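PDB 6DRU: glycosyl hydrolases family 31 family protein from Aspergillus niger, which catalyses the release of alpha-xylose from the non-reducing terminal glucose of xyloglucan oligosaccharides. Local coordinates for residues I167-F172 against G197-G202; S136-F141 against R207-S212; T178-S183 against G472-Q477; I190-A195 against L215-I220; T152-D157 against L503-T508. All blocks are in the same frame, centred on the assembly; numbering follows the deposited sequence.

Contact 1: I167-F172 against G197-G202; sequences IDMVNF and GRMEFG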
# COMPACT_ATOMS: atom_id res chain seq x y z
N ILE A 167 -21.34 -10.78 7.19
CA ILE A 167 -20.50 -11.92 7.55
C ILE A 167 -19.10 -11.66 7.00
O ILE A 167 -18.89 -11.69 5.78
CB ILE A 167 -21.07 -13.24 7.01
CG1 ILE A 167 -22.38 -13.57 7.72
CG2 ILE A 167 -20.08 -14.36 7.22
CD1 ILE A 167 -23.38 -14.28 6.85
N ASP A 168 -18.15 -11.41 7.90
CA ASP A 168 -16.76 -11.25 7.50
C ASP A 168 -16.18 -12.61 7.12
O ASP A 168 -16.42 -13.62 7.78
CB ASP A 168 -15.95 -10.63 8.63
CG ASP A 168 -16.59 -9.37 9.18
OD1 ASP A 168 -16.93 -8.47 8.38
OD2 ASP A 168 -16.77 -9.29 10.42
N MET A 169 -15.41 -12.63 6.03
CA MET A 169 -14.79 -13.87 5.55
C MET A 169 -13.37 -14.00 6.09
O MET A 169 -12.38 -13.94 5.37
CB MET A 169 -14.83 -13.92 4.03
CG MET A 169 -16.21 -14.19 3.47
SD MET A 169 -16.16 -14.68 1.74
CE MET A 169 -16.32 -13.09 0.94
N VAL A 170 -13.29 -14.18 7.41
CA VAL A 170 -12.04 -14.43 8.11
C VAL A 170 -12.30 -15.53 9.12
O VAL A 170 -13.21 -15.43 9.95
CB VAL A 170 -11.47 -13.16 8.78
CG1 VAL A 170 -12.55 -12.42 9.54
CG2 VAL A 170 -10.31 -13.52 9.70
N ASN A 171 -11.51 -16.60 9.06
CA ASN A 171 -11.77 -17.79 9.85
C ASN A 171 -11.22 -17.67 11.26
O ASN A 171 -10.13 -17.12 11.47
CB ASN A 171 -11.16 -19.02 9.17
CG ASN A 171 -11.81 -19.33 7.84
OD1 ASN A 171 -12.82 -18.73 7.47
ND2 ASN A 171 -11.24 -20.28 7.11
N PHE A 172 -11.98 -18.17 12.23
CA PHE A 172 -11.49 -18.38 13.59
C PHE A 172 -12.39 -19.42 14.25
O PHE A 172 -13.34 -19.93 13.65
CB PHE A 172 -11.43 -17.07 14.38
CG PHE A 172 -12.72 -16.31 14.45
CD1 PHE A 172 -13.69 -16.63 15.39
CD2 PHE A 172 -12.96 -15.26 13.58
CE1 PHE A 172 -14.87 -15.92 15.46
CE2 PHE A 172 -14.14 -14.54 13.65
CZ PHE A 172 -15.10 -14.88 14.58
N GLY A 197 -12.72 -11.39 2.76
CA GLY A 197 -13.57 -10.29 2.38
C GLY A 197 -14.77 -10.08 3.28
O GLY A 197 -14.65 -10.01 4.50
N ARG A 198 -15.95 -10.00 2.67
CA ARG A 198 -17.13 -9.52 3.37
C ARG A 198 -18.38 -10.01 2.65
O ARG A 198 -18.42 -10.03 1.42
CB ARG A 198 -17.12 -7.99 3.43
CG ARG A 198 -18.09 -7.36 4.40
CD ARG A 198 -18.29 -5.90 4.03
NE ARG A 198 -17.03 -5.26 3.67
CZ ARG A 198 -16.92 -4.23 2.83
NH1 ARG A 198 -18.00 -3.72 2.26
NH2 ARG A 198 -15.73 -3.72 2.56
N MET A 199 -19.38 -10.39 3.43
CA MET A 199 -20.70 -10.74 2.92
C MET A 199 -21.70 -9.76 3.50
O MET A 199 -21.89 -9.71 4.72
CB MET A 199 -21.08 -12.18 3.30
CG MET A 199 -20.61 -13.23 2.32
SD MET A 199 -21.11 -14.90 2.80
CE MET A 199 -19.73 -15.41 3.82
N GLU A 200 -22.34 -8.97 2.64
CA GLU A 200 -23.36 -8.00 3.05
C GLU A 200 -24.72 -8.47 2.54
O GLU A 200 -24.99 -8.39 1.33
CB GLU A 200 -23.04 -6.61 2.52
CG GLU A 200 -21.77 -6.00 3.04
CD GLU A 200 -21.56 -4.59 2.52
OE1 GLU A 200 -22.45 -4.08 1.80
OE2 GLU A 200 -20.50 -3.99 2.82
N PHE A 201 -25.57 -8.93 3.45
CA PHE A 201 -26.94 -9.30 3.10
C PHE A 201 -27.89 -8.21 3.57
O PHE A 201 -28.69 -8.38 4.49
CB PHE A 201 -27.28 -10.66 3.68
CG PHE A 201 -26.50 -11.79 3.07
CD1 PHE A 201 -26.79 -12.23 1.79
CD2 PHE A 201 -25.48 -12.40 3.77
CE1 PHE A 201 -26.07 -13.27 1.22
CE2 PHE A 201 -24.75 -13.44 3.21
CZ PHE A 201 -25.06 -13.87 1.93
N GLY A 202 -27.79 -7.06 2.91
CA GLY A 202 -28.56 -5.89 3.28
C GLY A 202 -30.00 -5.96 2.82
O GLY A 202 -30.42 -6.86 2.10
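Gly197 and Met169 are joined by a backbone bond next to a short antiparallel pairing in the N-terminal beta-sandwich domain of this family 31 glycosidase. Strand 166-168 is the outermost strand of its sheet within the chain, and strand 197-201 lies beside it. Gly197 O accepts the amide of Met169 at 3.1 Å from N to O. The bond is straight at the hydrogen (173°), but the donor stands above the carbonyl plane. Arg198 faces Asp168 in a non-hydrogen-bonded pair. Their side chains share one face of the sheet, yet their charges do not meet. Arg198 NH1 turns to Glu200 OE2 in a salt bridge of 2.6 Å within its own strand. Asp168 instead pairs with Arg205 of the second subunit. Met199 forms the hydrogen-bonded pair with Ile167, and both Met199 N to Ile167 O and Ile167 N to Met199 O measure 2.7 Å. The Met199 chain bends at its last torsion (chi3 -90°), which puts Met199 CE 3.6 Å from Ile167 CG2 and 3.7 Å from Met169 CG. The two methionine side chains cross at about a right angle. Phe201 closes the row: Ile167 CD1 meets the edge of its ring, 4.0 Å from Phe201 CE2.

Contact 2: S136-F141 against R207-S212; sequences SAEFSF and RFTAAS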
# COMPACT_ATOMS: atom_id res chain seq x y z
N SER A 136 -8.67 -5.07 -5.41
CA SER A 136 -9.80 -5.41 -4.56
C SER A 136 -11.09 -5.23 -5.34
O SER A 136 -11.20 -4.35 -6.20
CB SER A 136 -9.82 -4.56 -3.29
OG SER A 136 -10.60 -3.39 -3.47
N ALA A 137 -12.07 -6.08 -5.06
CA ALA A 137 -13.31 -6.12 -5.83
C ALA A 137 -14.51 -6.02 -4.90
O ALA A 137 -14.51 -6.59 -3.81
CB ALA A 137 -13.41 -7.40 -6.66
N GLU A 138 -15.52 -5.27 -5.34
CA GLU A 138 -16.78 -5.13 -4.63
C GLU A 138 -17.90 -5.30 -5.65
O GLU A 138 -18.12 -4.41 -6.48
CB GLU A 138 -16.87 -3.78 -3.92
CG GLU A 138 -15.89 -3.62 -2.77
CD GLU A 138 -15.82 -2.20 -2.25
OE1 GLU A 138 -14.78 -1.53 -2.46
OE2 GLU A 138 -16.80 -1.75 -1.63
N PHE A 139 -18.61 -6.42 -5.58
CA PHE A 139 -19.70 -6.73 -6.49
C PHE A 139 -21.03 -6.67 -5.75
O PHE A 139 -21.18 -7.29 -4.70
CB PHE A 139 -19.50 -8.11 -7.13
CG PHE A 139 -18.65 -8.08 -8.37
CD1 PHE A 139 -17.45 -7.38 -8.39
CD2 PHE A 139 -19.04 -8.76 -9.51
CE1 PHE A 139 -16.66 -7.35 -9.53
CE2 PHE A 139 -18.25 -8.74 -10.65
CZ PHE A 139 -17.07 -8.03 -10.66
N SER A 140 -21.97 -5.91 -6.30
CA SER A 140 -23.24 -5.63 -5.65
C SER A 140 -24.40 -6.17 -6.47
O SER A 140 -24.44 -6.00 -7.70
CB SER A 140 -23.42 -4.13 -5.43
OG SER A 140 -22.37 -3.61 -4.63
N PHE A 141 -25.35 -6.81 -5.79
CA PHE A 141 -26.54 -7.36 -6.42
C PHE A 141 -27.77 -6.87 -5.67
O PHE A 141 -27.72 -6.62 -4.46
CB PHE A 141 -26.52 -8.90 -6.43
CG PHE A 141 -25.24 -9.48 -6.98
CD1 PHE A 141 -24.17 -9.75 -6.14
CD2 PHE A 141 -25.11 -9.77 -8.33
CE1 PHE A 141 -23.00 -10.29 -6.63
CE2 PHE A 141 -23.94 -10.30 -8.83
CZ PHE A 141 -22.88 -10.57 -7.98
N ARG A 207 -23.89 -7.74 -1.32
CA ARG A 207 -22.56 -7.33 -1.75
C ARG A 207 -21.52 -8.32 -1.26
O ARG A 207 -21.49 -8.67 -0.08
CB ARG A 207 -22.22 -5.93 -1.25
CG ARG A 207 -20.86 -5.44 -1.71
CD ARG A 207 -20.59 -4.02 -1.25
NE ARG A 207 -20.59 -3.08 -2.36
CZ ARG A 207 -20.21 -1.81 -2.27
NH1 ARG A 207 -19.79 -1.33 -1.10
NH2 ARG A 207 -20.24 -1.02 -3.33
N PHE A 208 -20.65 -8.76 -2.18
CA PHE A 208 -19.49 -9.58 -1.86
C PHE A 208 -18.23 -8.80 -2.21
O PHE A 208 -18.20 -8.08 -3.22
CB PHE A 208 -19.51 -10.90 -2.63
CG PHE A 208 -20.69 -11.77 -2.30
CD1 PHE A 208 -21.89 -11.62 -2.98
CD2 PHE A 208 -20.61 -12.73 -1.30
CE1 PHE A 208 -22.98 -12.42 -2.68
CE2 PHE A 208 -21.69 -13.53 -1.00
CZ PHE A 208 -22.88 -13.37 -1.69
N THR A 209 -17.20 -8.94 -1.38
CA THR A 209 -15.94 -8.24 -1.60
C THR A 209 -14.78 -9.23 -1.56
O THR A 209 -14.87 -10.30 -0.95
CB THR A 209 -15.69 -7.14 -0.56
OG1 THR A 209 -15.44 -7.72 0.72
CG2 THR A 209 -16.89 -6.21 -0.46
N ALA A 210 -13.69 -8.86 -2.23
CA ALA A 210 -12.45 -9.64 -2.23
C ALA A 210 -11.30 -8.69 -1.94
O ALA A 210 -11.12 -7.69 -2.64
CB ALA A 210 -12.25 -10.34 -3.58
N ALA A 211 -10.52 -9.01 -0.90
CA ALA A 211 -9.45 -8.11 -0.47
C ALA A 211 -8.38 -7.96 -1.54
O ALA A 211 -7.91 -6.84 -1.81
CB ALA A 211 -8.83 -8.61 0.83
N SER A 212 -7.97 -9.06 -2.16
CA SER A 212 -6.96 -9.03 -3.21
C SER A 212 -7.19 -10.21 -4.13
O SER A 212 -7.29 -11.35 -3.67
CB SER A 212 -5.55 -9.07 -2.62
OG SER A 212 -4.57 -9.15 -3.64
O HOH W 1 -20.35 -2.84 -6.21
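Residues 137-140 pair with residues 210-207 as antiparallel strands, with axes 4.7 Å apart and an angle of 171° between their directions. Ala137 with Ala210 and Phe139 with Phe208 are hydrogen-bonded pairs, each with two backbone bonds. Glu138 with Thr209 and Ser140 with Arg207 are the non-hydrogen-bonded pairs between and beyond them. These latter four side chains share the polar face. Arg207 CG is anti to its backbone N (chi1 -178°), which sets Arg207 CG 3.5 Å from Phe139 O. Arg207 NE donates to Ser140 OG at 2.9 Å, with the hydroxyl tilted slightly from the guanidinium plane. Glu138 OE2 lies over a face of the same group, offset toward the rim and 3.1 Å from Arg207 NH1. No N-H points at it, so this salt bridge acts by charge alone. Ser140 OG also donates to a water at 2.7 Å, and that water donates to Glu138 O. Glu138 CG runs beside Thr209 CG2 at 3.6 Å. On the apolar face Phe141 and Phe208 cross at about a right angle, with Phe141 CE1 4.0 Å from Phe208 CD1 at the edge of the Phe208 ring. Strands 124-127 and 197-201 flank the pair in the same sheet. Its apolar face packs on strand 216-222 through Val216 and Tyr218, and on Phe189 of strand 187-191.

Contact 3: T178-S183 against G472-Q477; sequences TPVFMS and GYIGSQ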
# COMPACT_ATOMS: atom_id res chain seq x y z
N THR A 178 -18.52 -19.06 4.67
CA THR A 178 -18.42 -19.65 3.34
C THR A 178 -19.49 -19.04 2.44
O THR A 178 -20.69 -19.20 2.71
CB THR A 178 -18.57 -21.17 3.41
OG1 THR A 178 -17.57 -21.71 4.28
CG2 THR A 178 -18.42 -21.79 2.03
N PRO A 179 -19.11 -18.36 1.36
CA PRO A 179 -20.10 -17.65 0.53
C PRO A 179 -20.87 -18.58 -0.40
O PRO A 179 -20.78 -18.50 -1.63
CB PRO A 179 -19.22 -16.64 -0.23
CG PRO A 179 -17.92 -17.36 -0.39
CD PRO A 179 -17.74 -18.19 0.86
N VAL A 180 -21.65 -19.47 0.19
CA VAL A 180 -22.59 -20.33 -0.52
C VAL A 180 -23.92 -20.23 0.21
O VAL A 180 -24.02 -20.65 1.36
CB VAL A 180 -22.11 -21.79 -0.59
CG1 VAL A 180 -23.20 -22.68 -1.18
CG2 VAL A 180 -20.84 -21.90 -1.41
N PHE A 181 -24.93 -19.66 -0.45
CA PHE A 181 -26.21 -19.45 0.21
C PHE A 181 -27.36 -19.76 -0.74
O PHE A 181 -27.21 -19.69 -1.96
CB PHE A 181 -26.34 -18.01 0.74
CG PHE A 181 -26.54 -16.97 -0.34
CD1 PHE A 181 -27.82 -16.58 -0.72
CD2 PHE A 181 -25.46 -16.36 -0.94
CE1 PHE A 181 -28.01 -15.62 -1.69
CE2 PHE A 181 -25.64 -15.39 -1.91
CZ PHE A 181 -26.92 -15.02 -2.29
N MET A 182 -28.50 -20.10 -0.15
CA MET A 182 -29.76 -20.26 -0.86
C MET A 182 -30.69 -19.11 -0.49
O MET A 182 -30.69 -18.65 0.66
CB MET A 182 -30.44 -21.59 -0.53
CG MET A 182 -29.64 -22.83 -0.88
SD MET A 182 -30.58 -24.33 -0.52
CE MET A 182 -31.02 -24.05 1.20
N SER A 183 -31.47 -18.66 -1.46
CA SER A 183 -32.50 -17.66 -1.23
C SER A 183 -33.88 -18.30 -1.41
O SER A 183 -34.05 -19.21 -2.22
CB SER A 183 -32.34 -16.48 -2.19
OG SER A 183 -33.40 -15.55 -2.03
N GLY A 472 -13.24 -25.21 7.09
CA GLY A 472 -13.34 -25.67 5.72
C GLY A 472 -13.74 -24.53 4.82
O GLY A 472 -13.58 -23.36 5.19
N TYR A 473 -14.27 -24.86 3.65
CA TYR A 473 -14.68 -23.82 2.72
C TYR A 473 -15.62 -24.43 1.68
O TYR A 473 -16.27 -25.45 1.94
CB TYR A 473 -13.46 -23.14 2.09
CG TYR A 473 -13.74 -21.74 1.59
CD1 TYR A 473 -14.32 -20.79 2.41
CD2 TYR A 473 -13.42 -21.38 0.28
CE1 TYR A 473 -14.59 -19.52 1.96
CE2 TYR A 473 -13.68 -20.10 -0.18
CZ TYR A 473 -14.26 -19.17 0.66
OH TYR A 473 -14.53 -17.90 0.21
N ILE A 474 -15.70 -23.78 0.52
CA ILE A 474 -16.60 -24.22 -0.54
C ILE A 474 -16.25 -25.63 -0.97
O ILE A 474 -15.10 -25.93 -1.30
CB ILE A 474 -16.54 -23.23 -1.72
CG1 ILE A 474 -16.89 -21.82 -1.25
CG2 ILE A 474 -17.48 -23.67 -2.83
CD1 ILE A 474 -16.63 -20.75 -2.30
N GLY A 475 -17.25 -26.51 -0.97
CA GLY A 475 -17.05 -27.87 -1.44
C GLY A 475 -16.29 -28.76 -0.49
O GLY A 475 -15.79 -29.80 -0.91
N SER A 476 -16.19 -28.39 0.79
CA SER A 476 -15.48 -29.23 1.75
C SER A 476 -16.15 -30.58 1.94
O SER A 476 -15.50 -31.51 2.45
CB SER A 476 -15.38 -28.51 3.10
OG SER A 476 -14.36 -27.54 3.10
N GLN A 477 -17.41 -30.73 1.52
CA GLN A 477 -18.10 -32.01 1.68
C GLN A 477 -17.51 -33.10 0.79
O GLN A 477 -17.87 -34.27 0.97
CB GLN A 477 -19.59 -31.84 1.37
CG GLN A 477 -19.92 -31.56 -0.08
CD GLN A 477 -19.87 -30.09 -0.42
OE1 GLN A 477 -19.51 -29.26 0.41
NE2 GLN A 477 -20.23 -29.76 -1.66
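Thr178, Pro179 and Val180 meet Tyr473 and Ile474 through apolar contacts, and no hydrogen bond crosses between the two segments. Ile474 serves all three strand residues. Ile474 CG1 lies 3.6 Å from Thr178 CG2 and 4.0 Å from Val180 CG2. Ile474 CD1 comes to 4.1 Å from Pro179 CG. Tyr473 reaches the strand with the far end of its ring, and the side chains of Pro179 and Tyr473 cross at about a right angle. Pro179 CD is 3.3 Å from Tyr473 OH and 3.6 Å from Tyr473 CE1. Within the loop, Ile474 CG1 packs on one face of the tyrosine ring, toward its rim.

Polar bonds shape each partner separately. Tyr473 to Ser476 is a type II beta turn, with Gly475 at positive phi in its third position. Tyr473 N donates to Ser476 OG at 2.7 Å and 172°. Ser476 OG is also hydrogen-bonded to Gln444 OE1. On the other side Pro179 centres an inverse gamma turn, with Val180 N 2.7 Å from Thr178 O. One polar bond does span the domains, outside the two segments: Tyr473 OH hydrogen-bonds Met193 O.

The loop 472-477 follows strand 467-469 of the catalytic TIM barrel. Strand 176-183 belongs to the N-terminal beta-sandwich. The arrangement is a buried interface between these two domains, with a barrel loop laid against a sandwich strand.

Contact 4: I190-A195 against L215-I220; sequences IWNMPA and LVDYVI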
# COMPACT_ATOMS: atom_id res chain seq x y z
N ILE A 190 -22.91 -18.92 -5.46
CA ILE A 190 -21.59 -19.33 -5.01
C ILE A 190 -20.59 -18.25 -5.40
O ILE A 190 -20.41 -17.97 -6.59
CB ILE A 190 -21.17 -20.69 -5.61
CG1 ILE A 190 -22.20 -21.76 -5.27
CG2 ILE A 190 -19.79 -21.09 -5.10
CD1 ILE A 190 -21.89 -23.10 -5.91
N TRP A 191 -19.95 -17.65 -4.40
CA TRP A 191 -18.87 -16.68 -4.61
C TRP A 191 -17.57 -17.48 -4.63
O TRP A 191 -16.94 -17.70 -3.59
CB TRP A 191 -18.91 -15.62 -3.52
CG TRP A 191 -17.87 -14.53 -3.58
CD1 TRP A 191 -16.77 -14.41 -2.79
CD2 TRP A 191 -17.87 -13.39 -4.44
NE1 TRP A 191 -16.07 -13.27 -3.11
CE2 TRP A 191 -16.73 -12.63 -4.13
CE3 TRP A 191 -18.72 -12.93 -5.46
CZ2 TRP A 191 -16.41 -11.44 -4.79
CZ3 TRP A 191 -18.40 -11.76 -6.12
CH2 TRP A 191 -17.25 -11.03 -5.78
N ASN A 192 -17.18 -17.92 -5.82
CA ASN A 192 -16.05 -18.83 -6.00
C ASN A 192 -14.73 -18.06 -5.92
O ASN A 192 -14.03 -17.82 -6.91
CB ASN A 192 -16.17 -19.57 -7.33
CG ASN A 192 -15.13 -20.66 -7.50
OD1 ASN A 192 -14.64 -21.22 -6.52
ND2 ASN A 192 -14.79 -20.96 -8.74
N MET A 193 -14.39 -17.66 -4.69
CA MET A 193 -13.23 -16.82 -4.43
C MET A 193 -12.53 -17.29 -3.16
O MET A 193 -13.19 -17.49 -2.13
CB MET A 193 -13.64 -15.35 -4.30
CG MET A 193 -14.43 -14.81 -5.48
SD MET A 193 -13.37 -14.37 -6.87
CE MET A 193 -12.75 -12.78 -6.32
N PRO A 194 -11.21 -17.48 -3.20
CA PRO A 194 -10.46 -17.83 -1.98
C PRO A 194 -9.99 -16.64 -1.16
O PRO A 194 -9.36 -16.85 -0.11
CB PRO A 194 -9.26 -18.59 -2.56
CG PRO A 194 -9.00 -17.91 -3.85
CD PRO A 194 -10.35 -17.48 -4.39
N ALA A 195 -10.28 -15.42 -1.58
CA ALA A 195 -9.80 -14.24 -0.87
C ALA A 195 -10.68 -13.93 0.33
O ALA A 195 -11.89 -14.17 0.32
CB ALA A 195 -9.75 -13.03 -1.81
N LEU A 215 -9.14 -11.96 -10.41
CA LEU A 215 -10.30 -12.43 -11.16
C LEU A 215 -11.49 -12.65 -10.24
O LEU A 215 -11.36 -13.28 -9.18
CB LEU A 215 -9.96 -13.73 -11.89
CG LEU A 215 -11.14 -14.47 -12.52
CD1 LEU A 215 -11.77 -13.64 -13.62
CD2 LEU A 215 -10.71 -15.83 -13.06
N VAL A 216 -12.66 -12.13 -10.63
CA VAL A 216 -13.90 -12.35 -9.90
C VAL A 216 -14.65 -13.49 -10.57
O VAL A 216 -14.68 -13.60 -11.80
CB VAL A 216 -14.76 -11.06 -9.87
CG1 VAL A 216 -16.02 -11.28 -9.05
CG2 VAL A 216 -13.95 -9.91 -9.29
N ASP A 217 -15.27 -14.35 -9.76
CA ASP A 217 -15.88 -15.58 -10.27
C ASP A 217 -17.05 -15.96 -9.36
O ASP A 217 -16.86 -16.15 -8.16
CB ASP A 217 -14.85 -16.71 -10.34
CG ASP A 217 -15.39 -17.97 -11.00
OD1 ASP A 217 -16.53 -17.94 -11.51
OD2 ASP A 217 -14.67 -18.98 -11.01
N TYR A 218 -18.25 -16.06 -9.94
CA TYR A 218 -19.40 -16.53 -9.18
C TYR A 218 -20.32 -17.34 -10.09
O TYR A 218 -20.25 -17.24 -11.32
CB TYR A 218 -20.16 -15.37 -8.52
CG TYR A 218 -20.83 -14.39 -9.47
CD1 TYR A 218 -22.10 -14.63 -9.97
CD2 TYR A 218 -20.20 -13.20 -9.82
CE1 TYR A 218 -22.72 -13.73 -10.82
CE2 TYR A 218 -20.81 -12.29 -10.67
CZ TYR A 218 -22.07 -12.56 -11.16
OH TYR A 218 -22.68 -11.66 -12.01
N VAL A 219 -21.17 -18.14 -9.46
CA VAL A 219 -22.12 -19.01 -10.14
C VAL A 219 -23.49 -18.81 -9.51
O VAL A 219 -23.61 -18.76 -8.28
CB VAL A 219 -21.71 -20.49 -10.07
CG1 VAL A 219 -22.72 -21.37 -10.79
CG2 VAL A 219 -20.32 -20.69 -10.66
N ILE A 220 -24.53 -18.69 -10.34
CA ILE A 220 -25.90 -18.56 -9.88
C ILE A 220 -26.73 -19.67 -10.52
O ILE A 220 -26.63 -19.90 -11.73
CB ILE A 220 -26.49 -17.17 -10.19
CG1 ILE A 220 -27.93 -17.06 -9.69
CG2 ILE A 220 -26.40 -16.85 -11.68
CD1 ILE A 220 -28.50 -15.67 -9.78
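Asn192, centre of an inverse gamma turn, lies beside Asp217 next to the antiparallel pair Ile190-Val219. Their side chains run side by side. The asparagine can be followed outward. Asn192 CB sits 3.6 Å from Asp217 O. Asn192 CG, anti to the backbone N (chi1 -173°), comes 3.9 Å from Asp217 OD2. From it the amide branches: OD1 takes the amide of Phe46, and Asn192 ND2 donates to Asp217 OD2 at 3.0 Å. That bond is bent, at 138°. The donor stands above the carboxylate plane, and the amide and carboxylate planes are 63° apart. ND2 also has Ser45 OG as a partner, while Asp217 OD2 forms a salt bridge to Arg30.

Ile190 and Val219 make the regular hydrogen-bonded pair, with Ile190 N to Val219 O at 2.9 Å and Val219 N to Ile190 O at 3.0 Å. The bond from Asn192 N to Asp217 O is weak.

Trp191 reaches across obliquely, with Trp191 CH2 3.5 Å from Val216 CG1. Met193 SD and CE come up to the backbone at Leu215 and Val216, with Met193 CE 4.3 Å from Val216 CG2. Within its own segment, Met193 CG lies over one face of the indole, offset toward the rim.

The apolar contact of Trp191 with Val216 lies on the other side of the strands from the buried Asp217 carboxylate. Arg30 and the Asn192 N-H would favour the charged form of that carboxylate.

Contact 5: T152-D157 against L503-T508; sequences TGTQQD and LSAAAT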
# COMPACT_ATOMS: atom_id res chain seq x y z
N THR A 152 -24.31 -19.67 4.22
CA THR A 152 -23.19 -18.77 4.53
C THR A 152 -22.18 -19.39 5.50
O THR A 152 -21.39 -18.66 6.11
CB THR A 152 -23.68 -17.42 5.06
OG1 THR A 152 -24.15 -17.56 6.41
CG2 THR A 152 -24.80 -16.86 4.19
N GLY A 153 -22.19 -20.70 5.67
CA GLY A 153 -21.27 -21.35 6.58
C GLY A 153 -21.84 -21.49 7.98
O GLY A 153 -23.05 -21.49 8.20
N THR A 154 -20.93 -21.61 8.94
CA THR A 154 -21.29 -21.82 10.34
C THR A 154 -20.94 -20.60 11.17
O THR A 154 -19.99 -19.87 10.88
CB THR A 154 -20.58 -23.05 10.91
OG1 THR A 154 -19.16 -22.85 10.87
CG2 THR A 154 -20.94 -24.29 10.11
N GLN A 155 -21.71 -20.40 12.24
CA GLN A 155 -21.60 -19.24 13.12
C GLN A 155 -22.55 -19.44 14.28
O GLN A 155 -23.62 -20.04 14.13
CB GLN A 155 -21.92 -17.94 12.37
CG GLN A 155 -21.92 -16.69 13.22
CD GLN A 155 -22.27 -15.45 12.43
OE1 GLN A 155 -22.65 -15.53 11.26
NE2 GLN A 155 -22.14 -14.28 13.06
N GLN A 156 -22.16 -18.94 15.46
CA GLN A 156 -23.01 -19.03 16.65
C GLN A 156 -23.83 -17.75 16.76
O GLN A 156 -23.56 -16.87 17.58
CB GLN A 156 -22.17 -19.28 17.89
CG GLN A 156 -21.32 -20.53 17.81
CD GLN A 156 -20.62 -20.85 19.12
OE1 GLN A 156 -19.39 -20.88 19.18
NE2 GLN A 156 -21.40 -21.10 20.16
N ASP A 157 -24.86 -17.66 15.92
CA ASP A 157 -25.75 -16.51 15.91
C ASP A 157 -27.20 -16.84 16.26
O ASP A 157 -28.00 -15.92 16.41
CB ASP A 157 -25.73 -15.81 14.54
CG ASP A 157 -26.09 -16.75 13.40
OD1 ASP A 157 -26.29 -17.96 13.65
OD2 ASP A 157 -26.18 -16.27 12.25
N LEU A 503 -27.78 -26.25 11.01
CA LEU A 503 -28.75 -26.06 9.94
C LEU A 503 -28.21 -25.13 8.86
O LEU A 503 -28.48 -25.32 7.67
CB LEU A 503 -30.07 -25.53 10.50
CG LEU A 503 -30.74 -26.48 11.50
CD1 LEU A 503 -31.99 -25.85 12.09
CD2 LEU A 503 -31.06 -27.80 10.82
N SER A 504 -27.43 -24.12 9.26
CA SER A 504 -26.79 -23.26 8.28
C SER A 504 -25.73 -24.02 7.49
O SER A 504 -25.57 -23.79 6.28
CB SER A 504 -26.17 -22.04 8.98
OG SER A 504 -27.16 -21.24 9.59
N ALA A 505 -25.01 -24.92 8.14
CA ALA A 505 -24.02 -25.74 7.44
C ALA A 505 -24.69 -26.63 6.40
O ALA A 505 -24.11 -26.87 5.33
CB ALA A 505 -23.23 -26.59 8.44
N ALA A 506 -25.89 -27.12 6.69
CA ALA A 506 -26.60 -27.95 5.72
C ALA A 506 -26.93 -27.17 4.46
O ALA A 506 -26.83 -27.69 3.34
CB ALA A 506 -27.86 -28.53 6.35
N ALA A 507 -27.34 -25.90 4.61
CA ALA A 507 -27.63 -25.07 3.45
C ALA A 507 -26.38 -24.68 2.68
O ALA A 507 -26.48 -24.32 1.50
CB ALA A 507 -28.39 -23.82 3.88
N THR A 508 -25.21 -24.74 3.32
CA THR A 508 -23.95 -24.49 2.63
C THR A 508 -23.46 -25.70 1.85
O THR A 508 -22.59 -25.56 0.98
CB THR A 508 -22.88 -24.05 3.64
OG1 THR A 508 -23.46 -23.12 4.57
CG2 THR A 508 -21.70 -23.39 2.95
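Thr508 overlaps Gly153 with both branches of its side chain. OG1 accepts the glycine amide, with Gly153 N 2.9 Å from Thr508 OG1 and an angle of 148° at the hydrogen. Thr508 CG2 lies 3.9 Å from the same Gly153 N. OG1 is anti to the carbonyl carbon (chi1 -43°), beside the backbone N. From there Thr508 OG1 donates its own proton back to Ser504 O at 2.8 Å, one turn earlier in the helix. The hydroxyl thus links the helix backbone to the loop backbone, as acceptor on one side and donor on the other.

Ser504 faces the loop with its carbon rather than its oxygen: Ser504 CB is 3.3 Å from Gly153 O. Its OG is bonded to Ala500 O, within the helix. Next along, Ala505 CB meets Thr154 CG2 at 3.7 Å. Small residues let the two backbones come close, with Gly153 CA 5.3 Å from Ala505 CA. Gly153 itself has a backbone shape in which a CB would press on the preceding carbonyl oxygen.

The loop leaves strand 149-151, the outermost strand within the chain at one side of its sandwich sheet. The chain turns a corner at Thr152 and Gly153. Helix 492-508 is part of the TIM-barrel domain. Beside the contact runs strand 176-183. Its Thr178 and Val180 hold Thr152 by backbone hydrogen bonds, and Thr178 touches Thr508. Ile167 of strand 166-168 packs on Thr152.

How the contacts relate
All five contacts are buried. Contacts 3 and 5 lie nearest the centre of the chain and join the N-terminal sandwich to the TIM-barrel domain. Contact 3 is apolar across its interface, whereas contact 5 turns on one hydroxyl bond. Contacts 1, 2 and 4 stay within the sandwich and rest on antiparallel pairing, short in contacts 1 and 4. Contacts 1 and 2 share one sheet, in which strands 197-201 and 205-213 are neighbours. Contact 4 belongs to the other sheet and packs on contact 2 through Trp191 and Phe208. That sheet also holds strand 176-183 of contact 3. Contact 1 sends a carboxylate, Asp168, to Arg205 of the second subunit, while contact 4 keeps its carboxylate inside.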